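Long-range contacts in 4-alpha-glucanotransferase (Corynebacterium glutamicum, PDB 5B68), which is an amylomaltase, a 4-alpha-glucanotransferase combining a TIM-barrel domain with an N-terminal beta-sandwich domain: residues V77-G82 with L159-A164; D652-K657 with R691-Y696; I243-I248 with D288-K293; G528-W533 with P551-T556. All blocks are in the same frame, centred on the assembly; numbering follows the deposited sequence.

In the fold
Along the chain the contacts close in the order 1, 3, 4, 2, and none touches another. Contact 1 pairs two strands of the N-terminal beta sandwich; contacts 3 and 4 and the first segment of contact 2 fall in the TIM-barrel region, and 691-696 leads into the last helix, which packs on helices around the barrel. Contact 4 joins neighbouring barrel strands, 528-531 and 553-556. Contacts 2 and 4 are nearest, with about 7 Å between closest atoms, and helix 627-639 packs on both. Helix 198-209 likewise touches contacts 2 and 3. Contacts 1 and 2 have centres about 46 Å apart, on opposite sides of the chain's centre, so the sandwich contact and the C-terminal one lie far apart.

Contact 1: V77-G82 with L159-A164; sequences VVAVEG and LIITPA
Val77-Val80 and Leu159-Thr162 run as parallel neighbouring strands, 4.7 Å apart at the closest point of their axes and 21° from exact alignment. Ile160 joins them twice, giving its N to Val77 O and taking Ala79 N at its O. Thr162 does the same two residues on: its N bonds Ala79 O, and its O receives Glu81 N at 2.8 Å in an almost straight bond.

One face carries Val77, Ala79, Leu159 and Ile161. Leu159 lies beside Val77, pointing the same way, with its CD1 3.6 Å from Val77 CG1. A chi2 of -59° swings Ile161 CD1 to 4.0 Å from Ala79 CB. On the other face Val78 divides its methyls: CG1 sits 3.7 Å from Thr162 CG2, whereas CG2 meets Ile160 CD1 at 4.0 Å. Thr162 OG1 lies near Val80 CG2 and is hydrogen-bonded to Arg524 NH1, which also bonds Pro163 O.

Helix 487-500 packs on the Val78-Ile160 face through Ala489 and Leu496. Strand 142-150 flanks strand 153-162, running antiparallel to it, with backbone bonds joining Leu159 to His144 and Ile161 to Gly142.

Contact 2: D652-K657 with R691-Y696; sequences DMVGEK and RENELY
Asp652 approaches helix 694-702 by its carbonyl O, 4.4 Å from Leu695 CD2, while its carboxylate turns elsewhere and bonds Thr565 through OD2.

Met653 does most of the touching. Its side chain runs beside that of Tyr696, both pointing the same way, and meets ring atoms CD2 and CE2 obliquely. The chain is straight as far as SD, then bends (chi3 95°), and this puts CE 3.6 Å from Tyr696 CE2. SD stands 4.8 Å from the ring centroid, 52° off the ring normal. Further back, Met653 CB lies 3.9 Å from Tyr696 CD2. The carbonyl O of Met653 comes close to Tyr696 N, but the angle is too poor for a hydrogen bond; Leu695 CG packs against the same oxygen at 3.6 Å. At its far end the Tyr696 hydroxyl bonds Asp211 OD2, which also forms a salt bridge with Arg691 NE.

CB of Val654 points away from the second segment, but its carbonyl C lies 3.7 Å from Leu695 CD2. Gly655 leaves the helix with a positive phi, and its N meets the same Leu695 CD2 at 3.4 Å.

This is a Met-aromatic contact between the end of a short helix and the first turn of the last one. Helix 694-702 also touches helices 627-639 and 198-209, consistent with the place of the eighth helix in a TIM barrel.

Contact 3: I243-I248 with D288-K293; sequences INPIYI and DVYAAK
Lys293 reaches from helix 286-301 to the carbonyls of Ile246 and Ile248, gripping a loop in which an Asx turn at Asn244 leads into the 3-10 segment 245-247. The lysine chain is extended beyond CG, and its NZ bonds Ile248 O at 2.7 Å and Ile246 O at 3.0 Å. The donor stands 37° out of the Ile248 carbonyl plane and is tilted less from that of Ile246. Two carbonyl dipoles facing the buried amine would probably favour its charged form.

Ile246 sits between two tyrosine rings. Its CB lies over one face of Tyr290 and its CG1 touches Tyr290 CD1 at 3.7 Å, while CG2 stands over the centre of the Tyr247 ring. The Asx turn is made by Asn244 OD1, which takes Ile246 N at 3.0 Å. A water links this OD1, by a weak bond, to Tyr290 OH, which is also bonded to Glu225 O and lies 3.7 Å from Pro245 CD.

Helix 349-376 packs against the loop through Leu359 on Pro245 and Leu362 on Ile248. Phe198 of helix 198-209 touches Ile248 too, and Phe274 of helix 261-277 packs on Val289 and Ala292 of helix 286-301.

Contact 4: G528-W533 with P551-T556; sequences GTSILW and PLALTT
Gly528 and Ala553 begin a parallel pairing of strands 528-531 and 553-556. Five backbone bonds hold it, from Gly528 N to Leu552 O through to Leu532 N on Thr556 O at 2.9 Å. The strands come closest at the bare glycine, where CA of Gly528 is 4.3 Å from CA of Ala553 and the alanine CB rests 3.7 Å from Gly528 O.

Ser530 and Thr555 share a face with Ala553. Both carry their hydroxyl beside the backbone N, anti to the carbonyl carbon (chi1 -68° and -63°). Ser530 CB lies 3.5 Å from Thr555 OG1, whose hydrogen-bond partner is Ser643 OG. The second branch, Thr555 CG2, lies against Ser530 O at 3.8 Å.

The other face holds Thr529, Ile531, Leu554 and Thr556. Here the threonines adopt a different rotamer: Thr556 OG1 sits between its own N and carbonyl carbon (chi1 49°), 3.8 Å from Ile531 CG1, and bonds Thr558 O. Ile531 and Thr556 lie side by side, pointing the same way. Thr529 OG1 turns to Asp509 N. Leu554 brings its CB 3.8 Å from Gly528 O, and its side chain also touches Leu645 and Cys647 of strand 645-649.

Beyond the strand, where a 3-10 turn opens the connection, Leu532 packs on helices 587-607 and 627-639, and Trp533 stacks on Tyr568. Helix 627-639 meets Thr555 through Val638, consistent with the Ser530-Thr555 face being the outer one. The pair forms the sixth and seventh strands of a TIM barrel.

Contact 1: V77-G82 with L159-A164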
loop_
_atom_site.group_PDB
_atom_site.type_symbol
_atom_site.label_atom_id
_atom_site.label_comp_id
_atom_site.label_asym_id
_atom_site.label_seq_id
_atom_site.Cartn_x
_atom_site.Cartn_y
_atom_site.Cartn_z
ATOM N N VAL A 77 21.103 9.981 6.132
ATOM C CA VAL A 77 22.018 8.901 5.850
ATOM C C VAL A 77 21.378 7.591 6.260
ATOM O O VAL A 77 20.915 7.448 7.405
ATOM C CB VAL A 77 23.303 9.100 6.668
ATOM C CG1 VAL A 77 24.208 7.873 6.501
ATOM C CG2 VAL A 77 24.000 10.419 6.306
ATOM N N VAL A 78 21.267 6.668 5.303
ATOM C CA VAL A 78 20.638 5.380 5.550
ATOM C C VAL A 78 21.688 4.295 5.276
ATOM O O VAL A 78 22.317 4.360 4.240
ATOM C CB VAL A 78 19.407 5.153 4.611
ATOM C CG1 VAL A 78 18.736 3.848 4.990
ATOM C CG2 VAL A 78 18.387 6.271 4.810
ATOM N N ALA A 79 21.875 3.368 6.177
ATOM C CA ALA A 79 22.909 2.304 6.046
ATOM C C ALA A 79 22.299 1.021 6.525
ATOM O O ALA A 79 21.419 1.001 7.420
ATOM C CB ALA A 79 24.143 2.655 6.846
ATOM N N VAL A 80 22.747 -0.090 5.926
ATOM C CA VAL A 80 22.360 -1.381 6.418
ATOM C C VAL A 80 23.234 -1.703 7.596
ATOM O O VAL A 80 24.409 -1.310 7.624
ATOM C CB VAL A 80 22.554 -2.454 5.349
ATOM C CG1 VAL A 80 22.280 -3.876 5.898
ATOM C CG2 VAL A 80 21.682 -2.071 4.164
ATOM N N GLU A 81 22.641 -2.347 8.582
ATOM C CA GLU A 81 23.363 -2.861 9.790
ATOM C C GLU A 81 24.692 -3.482 9.440
ATOM O O GLU A 81 24.756 -4.199 8.520
ATOM C CB GLU A 81 22.482 -3.927 10.463
ATOM C CG GLU A 81 22.733 -4.025 11.937
ATOM C CD GLU A 81 21.786 -4.959 12.645
ATOM O OE1 GLU A 81 21.763 -4.851 13.909
ATOM O OE2 GLU A 81 21.099 -5.758 11.919
ATOM N N GLY A 82 25.778 -3.126 10.119
ATOM C CA GLY A 82 27.092 -3.662 9.772
ATOM C C GLY A 82 27.931 -2.830 8.799
ATOM O O GLY A 82 29.128 -3.057 8.697
ATOM N N LEU A 159 19.970 9.477 10.671
ATOM C CA LEU A 159 20.865 8.357 10.443
ATOM C C LEU A 159 20.068 7.103 10.749
ATOM O O LEU A 159 19.730 6.839 11.931
ATOM C CB LEU A 159 22.093 8.408 11.371
ATOM C CG LEU A 159 23.067 7.212 11.278
ATOM C CD1 LEU A 159 23.625 6.971 9.891
ATOM C CD2 LEU A 159 24.235 7.317 12.247
ATOM N N ILE A 160 19.719 6.361 9.703
ATOM C CA ILE A 160 18.727 5.337 9.800
ATOM C C ILE A 160 19.396 4.022 9.448
ATOM O O ILE A 160 19.931 3.883 8.362
ATOM C CB ILE A 160 17.598 5.649 8.824
ATOM C CG1 ILE A 160 16.978 7.042 9.159
ATOM C CG2 ILE A 160 16.531 4.580 8.926
ATOM C CD1 ILE A 160 16.427 7.713 7.958
ATOM N N ILE A 161 19.344 3.088 10.351
ATOM C CA ILE A 161 20.056 1.835 10.215
ATOM C C ILE A 161 19.032 0.676 10.004
ATOM O O ILE A 161 18.079 0.481 10.795
ATOM C CB ILE A 161 20.889 1.592 11.474
ATOM C CG1 ILE A 161 21.880 2.766 11.736
ATOM C CG2 ILE A 161 21.621 0.284 11.366
ATOM C CD1 ILE A 161 22.880 3.018 10.601
ATOM N N THR A 162 19.212 -0.045 8.912
ATOM C CA THR A 162 18.172 -0.909 8.402
ATOM C C THR A 162 18.669 -2.354 8.384
ATOM O O THR A 162 19.872 -2.614 8.363
ATOM C CB THR A 162 17.744 -0.482 7.025
ATOM O OG1 THR A 162 18.767 -0.768 6.080
ATOM C CG2 THR A 162 17.317 0.996 6.948
ATOM N N PRO A 163 17.740 -3.310 8.529
ATOM C CA PRO A 163 18.205 -4.711 8.601
ATOM C C PRO A 163 18.587 -5.315 7.262
ATOM O O PRO A 163 17.950 -5.052 6.230
ATOM C CB PRO A 163 17.017 -5.435 9.249
ATOM C CG PRO A 163 15.851 -4.658 8.743
ATOM C CD PRO A 163 16.286 -3.216 8.774
ATOM N N ALA A 164 19.601 -6.177 7.279
ATOM C CA ALA A 164 19.978 -6.884 6.081
ATOM C C ALA A 164 18.823 -7.783 5.497
ATOM O O ALA A 164 18.654 -7.836 4.311
ATOM C CB ALA A 164 21.255 -7.708 6.341
#

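Contact 2: D652-K657 with R691-Y696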
loop_
_atom_site.group_PDB
_atom_site.type_symbol
_atom_site.label_atom_id
_atom_site.label_comp_id
_atom_site.label_asym_id
_atom_site.label_seq_id
_atom_site.Cartn_x
_atom_site.Cartn_y
_atom_site.Cartn_z
ATOM N N ASP A 652 -13.460 -17.431 -3.496
ATOM C CA ASP A 652 -13.347 -18.775 -4.101
ATOM C C ASP A 652 -13.819 -19.876 -3.154
ATOM O O ASP A 652 -14.121 -20.975 -3.624
ATOM C CB ASP A 652 -11.893 -19.072 -4.529
ATOM C CG ASP A 652 -11.508 -18.347 -5.785
ATOM O OD1 ASP A 652 -12.412 -17.717 -6.361
ATOM O OD2 ASP A 652 -10.356 -18.442 -6.213
ATOM N N MET A 653 -13.921 -19.590 -1.856
ATOM C CA MET A 653 -14.397 -20.542 -0.879
ATOM C C MET A 653 -15.924 -20.634 -0.874
ATOM O O MET A 653 -16.475 -21.597 -0.335
ATOM C CB MET A 653 -13.829 -20.245 0.531
ATOM C CG MET A 653 -12.350 -20.136 0.562
ATOM S SD MET A 653 -11.680 -19.836 2.201
ATOM C CE MET A 653 -11.269 -21.502 2.780
ATOM N N VAL A 654 -16.631 -19.655 -1.459
ATOM C CA VAL A 654 -18.078 -19.660 -1.405
ATOM C C VAL A 654 -18.742 -19.707 -2.795
ATOM O O VAL A 654 -19.957 -19.679 -2.876
ATOM C CB VAL A 654 -18.609 -18.438 -0.618
ATOM C CG1 VAL A 654 -18.036 -18.418 0.767
ATOM C CG2 VAL A 654 -18.235 -17.163 -1.336
ATOM N N GLY A 655 -17.943 -19.749 -3.866
ATOM C CA GLY A 655 -18.429 -19.834 -5.236
ATOM C C GLY A 655 -18.821 -18.533 -5.876
ATOM O O GLY A 655 -19.564 -18.530 -6.822
ATOM N N GLU A 656 -18.381 -17.403 -5.301
ATOM C CA GLU A 656 -18.648 -16.040 -5.890
ATOM C C GLU A 656 -18.286 -16.014 -7.394
ATOM O O GLU A 656 -17.186 -16.436 -7.786
ATOM C CB GLU A 656 -17.775 -15.037 -5.078
ATOM C CG GLU A 656 -17.789 -13.616 -5.509
ATOM C CD GLU A 656 -19.098 -12.948 -5.227
ATOM O OE1 GLU A 656 -19.947 -13.002 -6.158
ATOM O OE2 GLU A 656 -19.320 -12.380 -4.108
ATOM N N LYS A 657 -19.180 -15.481 -8.197
ATOM C CA LYS A 657 -18.872 -15.252 -9.624
ATOM C C LYS A 657 -18.585 -13.782 -10.003
ATOM O O LYS A 657 -18.027 -13.552 -11.082
ATOM C CB LYS A 657 -19.978 -15.817 -10.520
ATOM C CG LYS A 657 -19.926 -17.342 -10.565
ATOM C CD LYS A 657 -21.114 -17.991 -11.254
ATOM C CE LYS A 657 -20.959 -19.506 -11.150
ATOM N NZ LYS A 657 -22.192 -20.245 -11.535
ATOM N N ARG A 691 -18.756 -21.671 7.482
ATOM C CA ARG A 691 -18.373 -23.032 7.746
ATOM C C ARG A 691 -19.551 -24.007 7.686
ATOM O O ARG A 691 -19.345 -25.155 7.946
ATOM C CB ARG A 691 -17.642 -23.145 9.091
ATOM C CG ARG A 691 -16.351 -22.374 9.029
ATOM C CD ARG A 691 -15.486 -22.481 10.268
ATOM N NE ARG A 691 -14.734 -23.715 10.269
ATOM C CZ ARG A 691 -15.118 -24.802 10.924
ATOM N NH1 ARG A 691 -16.251 -24.800 11.666
ATOM N NH2 ARG A 691 -14.352 -25.898 10.844
ATOM N N GLU A 692 -20.761 -23.542 7.324
ATOM C CA GLU A 692 -21.906 -24.391 7.112
ATOM C C GLU A 692 -21.904 -24.878 5.679
ATOM O O GLU A 692 -22.649 -25.766 5.383
ATOM C CB GLU A 692 -23.233 -23.631 7.384
ATOM C CG GLU A 692 -23.430 -23.292 8.846
ATOM C CD GLU A 692 -24.573 -22.310 9.112
ATOM O OE1 GLU A 692 -25.103 -21.660 8.166
ATOM O OE2 GLU A 692 -24.924 -22.169 10.302
ATOM N N ASN A 693 -21.143 -24.287 4.755
ATOM C CA ASN A 693 -21.304 -24.705 3.343
ATOM C C ASN A 693 -20.202 -25.684 3.031
ATOM O O ASN A 693 -19.066 -25.482 3.445
ATOM C CB ASN A 693 -21.237 -23.589 2.294
ATOM C CG ASN A 693 -21.612 -22.227 2.824
ATOM O OD1 ASN A 693 -22.781 -21.946 3.131
ATOM N ND2 ASN A 693 -20.611 -21.350 2.916
ATOM N N GLU A 694 -20.547 -26.742 2.309
ATOM C CA GLU A 694 -19.597 -27.774 1.951
ATOM C C GLU A 694 -18.463 -27.259 1.044
ATOM O O GLU A 694 -17.310 -27.735 1.197
ATOM C CB GLU A 694 -20.326 -28.977 1.285
ATOM C CG GLU A 694 -19.452 -30.231 1.062
ATOM C CD GLU A 694 -20.155 -31.369 0.264
ATOM O OE1 GLU A 694 -20.883 -31.089 -0.749
ATOM O OE2 GLU A 694 -19.962 -32.566 0.637
ATOM N N LEU A 695 -18.768 -26.315 0.130
ATOM C CA LEU A 695 -17.733 -25.721 -0.768
ATOM C C LEU A 695 -16.566 -25.094 0.033
ATOM O O LEU A 695 -15.411 -25.381 -0.243
ATOM C CB LEU A 695 -18.319 -24.722 -1.787
ATOM C CG LEU A 695 -17.284 -24.094 -2.750
ATOM C CD1 LEU A 695 -16.542 -25.226 -3.495
ATOM C CD2 LEU A 695 -17.899 -23.136 -3.771
ATOM N N TYR A 696 -16.883 -24.337 1.079
ATOM C CA TYR A 696 -15.850 -23.778 1.976
ATOM C C TYR A 696 -14.863 -24.840 2.477
ATOM O O TYR A 696 -13.659 -24.667 2.395
ATOM C CB TYR A 696 -16.520 -23.062 3.173
ATOM C CG TYR A 696 -15.540 -22.624 4.190
ATOM C CD1 TYR A 696 -15.139 -23.483 5.164
ATOM C CD2 TYR A 696 -14.932 -21.385 4.131
ATOM C CE1 TYR A 696 -14.217 -23.134 6.102
ATOM C CE2 TYR A 696 -13.991 -21.033 5.060
ATOM C CZ TYR A 696 -13.617 -21.907 6.028
ATOM O OH TYR A 696 -12.672 -21.594 6.969
#

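Contact 3: I243-I248 with D288-K293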
loop_
_atom_site.group_PDB
_atom_site.type_symbol
_atom_site.label_atom_id
_atom_site.label_comp_id
_atom_site.label_asym_id
_atom_site.label_seq_id
_atom_site.Cartn_x
_atom_site.Cartn_y
_atom_site.Cartn_z
ATOM N N ILE A 243 -6.602 5.814 9.582
ATOM C CA ILE A 243 -7.508 4.690 9.291
ATOM C C ILE A 243 -8.933 5.171 9.057
ATOM O O ILE A 243 -9.380 6.130 9.709
ATOM C CB ILE A 243 -7.523 3.733 10.477
ATOM C CG1 ILE A 243 -6.104 3.276 10.882
ATOM C CG2 ILE A 243 -8.447 2.535 10.257
ATOM C CD1 ILE A 243 -5.352 2.542 9.819
ATOM N N ASN A 244 -9.658 4.485 8.163
ATOM C CA ASN A 244 -11.019 4.911 7.773
ATOM C C ASN A 244 -11.979 4.577 8.946
ATOM O O ASN A 244 -12.206 3.438 9.259
ATOM C CB ASN A 244 -11.461 4.187 6.503
ATOM C CG ASN A 244 -12.665 4.809 5.877
ATOM O OD1 ASN A 244 -13.444 5.442 6.569
ATOM N ND2 ASN A 244 -12.821 4.661 4.570
ATOM N N PRO A 245 -12.537 5.601 9.624
ATOM C CA PRO A 245 -13.512 5.347 10.659
ATOM C C PRO A 245 -14.832 4.697 10.232
ATOM O O PRO A 245 -15.539 4.274 11.114
ATOM C CB PRO A 245 -13.743 6.761 11.306
ATOM C CG PRO A 245 -12.627 7.606 10.756
ATOM C CD PRO A 245 -12.391 7.055 9.371
ATOM N N ILE A 246 -15.087 4.532 8.940
ATOM C CA ILE A 246 -16.261 3.794 8.464
ATOM C C ILE A 246 -16.352 2.374 8.978
ATOM O O ILE A 246 -17.460 1.795 9.034
ATOM C CB ILE A 246 -16.375 3.815 6.984
ATOM C CG1 ILE A 246 -17.864 3.681 6.565
ATOM C CG2 ILE A 246 -15.466 2.815 6.259
ATOM C CD1 ILE A 246 -18.005 3.768 5.071
ATOM N N TYR A 247 -15.198 1.845 9.365
ATOM C CA TYR A 247 -15.069 0.485 9.850
ATOM C C TYR A 247 -15.323 0.295 11.352
ATOM O O TYR A 247 -15.368 -0.813 11.813
ATOM C CB TYR A 247 -13.696 -0.080 9.489
ATOM C CG TYR A 247 -13.428 -0.257 8.014
ATOM C CD1 TYR A 247 -14.112 -1.198 7.270
ATOM C CD2 TYR A 247 -12.467 0.495 7.374
ATOM C CE1 TYR A 247 -13.859 -1.366 5.935
ATOM C CE2 TYR A 247 -12.214 0.332 6.049
ATOM C CZ TYR A 247 -12.914 -0.601 5.328
ATOM O OH TYR A 247 -12.636 -0.755 4.015
ATOM N N ILE A 248 -15.481 1.375 12.104
ATOM C CA ILE A 248 -15.771 1.268 13.477
ATOM C C ILE A 248 -17.124 0.570 13.687
ATOM O O ILE A 248 -18.123 0.924 12.999
ATOM C CB ILE A 248 -15.849 2.650 14.123
ATOM C CG1 ILE A 248 -14.454 3.330 14.134
ATOM C CG2 ILE A 248 -16.365 2.531 15.530
ATOM C CD1 ILE A 248 -14.535 4.798 14.551
ATOM N N ASP A 288 -24.579 6.355 3.134
ATOM C CA ASP A 288 -25.574 6.440 4.253
ATOM C C ASP A 288 -25.150 5.693 5.506
ATOM O O ASP A 288 -25.404 6.126 6.617
ATOM C CB ASP A 288 -27.020 6.106 3.821
ATOM C CG ASP A 288 -27.154 4.777 3.122
ATOM O OD1 ASP A 288 -26.182 4.013 2.992
ATOM O OD2 ASP A 288 -28.271 4.497 2.659
ATOM N N VAL A 289 -24.438 4.590 5.324
ATOM C CA VAL A 289 -23.832 3.894 6.491
ATOM C C VAL A 289 -22.850 4.821 7.252
ATOM O O VAL A 289 -22.911 4.927 8.487
ATOM C CB VAL A 289 -23.081 2.584 6.093
ATOM C CG1 VAL A 289 -22.448 1.938 7.341
ATOM C CG2 VAL A 289 -24.063 1.575 5.454
ATOM N N TYR A 290 -22.050 5.542 6.496
ATOM C CA TYR A 290 -20.995 6.380 7.134
ATOM C C TYR A 290 -21.647 7.545 7.896
ATOM O O TYR A 290 -21.342 7.797 9.067
ATOM C CB TYR A 290 -20.049 6.902 6.058
ATOM C CG TYR A 290 -18.721 7.463 6.537
ATOM C CD1 TYR A 290 -18.217 7.188 7.799
ATOM C CD2 TYR A 290 -17.993 8.295 5.694
ATOM C CE1 TYR A 290 -16.958 7.716 8.196
ATOM C CE2 TYR A 290 -16.737 8.782 6.068
ATOM C CZ TYR A 290 -16.245 8.503 7.326
ATOM O OH TYR A 290 -14.993 9.019 7.655
ATOM N N ALA A 291 -22.557 8.199 7.196
ATOM C CA ALA A 291 -23.305 9.311 7.798
ATOM C C ALA A 291 -23.983 8.877 9.078
ATOM O O ALA A 291 -23.932 9.571 10.067
ATOM C CB ALA A 291 -24.305 9.906 6.803
ATOM N N ALA A 292 -24.592 7.697 9.078
ATOM C CA ALA A 292 -25.245 7.201 10.275
ATOM C C ALA A 292 -24.288 6.840 11.423
ATOM O O ALA A 292 -24.506 7.181 12.591
ATOM C CB ALA A 292 -26.128 6.013 9.899
ATOM N N LYS A 293 -23.167 6.165 11.094
ATOM C CA LYS A 293 -22.168 5.939 12.118
ATOM C C LYS A 293 -21.630 7.261 12.719
ATOM O O LYS A 293 -21.433 7.352 13.898
ATOM C CB LYS A 293 -21.016 5.094 11.559
ATOM C CG LYS A 293 -21.419 3.615 11.330
ATOM C CD LYS A 293 -20.211 2.734 11.021
ATOM C CE LYS A 293 -20.645 1.260 10.720
ATOM N NZ LYS A 293 -19.461 0.367 10.718
HETATM O O HOH W 1 -12.786 8.091 5.811
#

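Contact 4: G528-W533 with P551-T556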
loop_
_atom_site.group_PDB
_atom_site.type_symbol
_atom_site.label_atom_id
_atom_site.label_comp_id
_atom_site.label_asym_id
_atom_site.label_seq_id
_atom_site.Cartn_x
_atom_site.Cartn_y
_atom_site.Cartn_z
ATOM N N GLY A 528 7.839 -11.822 -3.348
ATOM C CA GLY A 528 7.096 -11.499 -4.542
ATOM C C GLY A 528 5.650 -11.946 -4.520
ATOM O O GLY A 528 5.173 -12.466 -3.516
ATOM N N THR A 529 4.955 -11.756 -5.641
ATOM C CA THR A 529 3.582 -12.222 -5.812
ATOM C C THR A 529 3.497 -13.010 -7.131
ATOM O O THR A 529 3.847 -12.479 -8.181
ATOM C CB THR A 529 2.574 -11.046 -5.870
ATOM O OG1 THR A 529 3.004 -10.101 -6.867
ATOM C CG2 THR A 529 2.540 -10.343 -4.578
ATOM N N SER A 530 3.057 -14.260 -7.043
ATOM C CA SER A 530 2.768 -15.118 -8.190
ATOM C C SER A 530 1.273 -15.376 -8.253
ATOM O O SER A 530 0.651 -15.744 -7.221
ATOM C CB SER A 530 3.445 -16.422 -7.964
ATOM O OG SER A 530 4.837 -16.374 -7.998
ATOM N N ILE A 531 0.672 -15.148 -9.398
ATOM C CA ILE A 531 -0.785 -15.266 -9.576
ATOM C C ILE A 531 -1.000 -16.322 -10.671
ATOM O O ILE A 531 -0.504 -16.177 -11.810
ATOM C CB ILE A 531 -1.409 -13.903 -9.954
ATOM C CG1 ILE A 531 -1.149 -12.886 -8.841
ATOM C CG2 ILE A 531 -2.929 -13.981 -10.127
ATOM C CD1 ILE A 531 -1.663 -11.488 -9.199
ATOM N N LEU A 532 -1.664 -17.406 -10.297
ATOM C CA LEU A 532 -1.676 -18.611 -11.144
ATOM C C LEU A 532 -2.033 -18.228 -12.612
ATOM O O LEU A 532 -1.335 -18.591 -13.519
ATOM C CB LEU A 532 -2.747 -19.586 -10.624
ATOM C CG LEU A 532 -3.139 -20.687 -11.639
ATOM C CD1 LEU A 532 -2.107 -21.763 -11.498
ATOM C CD2 LEU A 532 -4.508 -21.247 -11.455
ATOM N N TRP A 533 -3.086 -17.461 -12.802
ATOM C CA TRP A 533 -3.592 -17.215 -14.182
ATOM C C TRP A 533 -2.584 -16.465 -15.063
ATOM O O TRP A 533 -2.641 -16.575 -16.279
ATOM C CB TRP A 533 -4.902 -16.455 -14.172
ATOM C CG TRP A 533 -6.029 -17.052 -13.494
ATOM C CD1 TRP A 533 -6.714 -16.525 -12.442
ATOM C CD2 TRP A 533 -6.628 -18.325 -13.767
ATOM N NE1 TRP A 533 -7.728 -17.354 -12.065
ATOM C CE2 TRP A 533 -7.694 -18.481 -12.849
ATOM C CE3 TRP A 533 -6.386 -19.328 -14.712
ATOM C CZ2 TRP A 533 -8.522 -19.605 -12.848
ATOM C CZ3 TRP A 533 -7.181 -20.472 -14.688
ATOM C CH2 TRP A 533 -8.229 -20.602 -13.765
ATOM N N PRO A 551 10.045 -19.695 -4.438
ATOM C CA PRO A 551 9.823 -19.880 -3.039
ATOM C C PRO A 551 9.573 -18.578 -2.246
ATOM O O PRO A 551 8.724 -18.576 -1.362
ATOM C CB PRO A 551 11.106 -20.520 -2.545
ATOM C CG PRO A 551 11.627 -21.185 -3.767
ATOM C CD PRO A 551 11.344 -20.229 -4.851
ATOM N N LEU A 552 10.319 -17.534 -2.532
ATOM C CA LEU A 552 10.185 -16.314 -1.718
ATOM C C LEU A 552 9.073 -15.482 -2.332
ATOM O O LEU A 552 9.320 -14.485 -2.989
ATOM C CB LEU A 552 11.495 -15.549 -1.588
ATOM C CG LEU A 552 11.500 -14.429 -0.554
ATOM C CD1 LEU A 552 11.348 -14.949 0.853
ATOM C CD2 LEU A 552 12.784 -13.579 -0.772
ATOM N N ALA A 553 7.858 -15.923 -2.098
ATOM C CA ALA A 553 6.667 -15.382 -2.734
ATOM C C ALA A 553 5.388 -15.719 -1.976
ATOM O O ALA A 553 5.312 -16.720 -1.291
ATOM C CB ALA A 553 6.529 -15.876 -4.165
ATOM N N LEU A 554 4.405 -14.860 -2.171
ATOM C CA LEU A 554 3.018 -15.156 -1.950
ATOM C C LEU A 554 2.395 -15.641 -3.275
ATOM O O LEU A 554 2.356 -14.902 -4.283
ATOM C CB LEU A 554 2.254 -13.906 -1.516
ATOM C CG LEU A 554 0.725 -14.119 -1.331
ATOM C CD1 LEU A 554 0.574 -14.889 -0.059
ATOM C CD2 LEU A 554 0.098 -12.765 -1.240
ATOM N N THR A 555 1.881 -16.864 -3.263
ATOM C CA THR A 555 1.219 -17.426 -4.457
ATOM C C THR A 555 -0.300 -17.555 -4.266
ATOM O O THR A 555 -0.787 -18.080 -3.234
ATOM C CB THR A 555 1.866 -18.779 -4.821
ATOM O OG1 THR A 555 3.228 -18.535 -5.155
ATOM C CG2 THR A 555 1.193 -19.366 -6.056
ATOM N N THR A 556 -1.070 -17.033 -5.209
ATOM C CA THR A 556 -2.517 -17.118 -5.160
ATOM C C THR A 556 -3.010 -17.657 -6.493
ATOM O O THR A 556 -2.236 -17.633 -7.502
ATOM C CB THR A 556 -3.215 -15.730 -5.010
ATOM O OG1 THR A 556 -2.676 -14.797 -5.982
ATOM C CG2 THR A 556 -3.002 -15.264 -3.698
#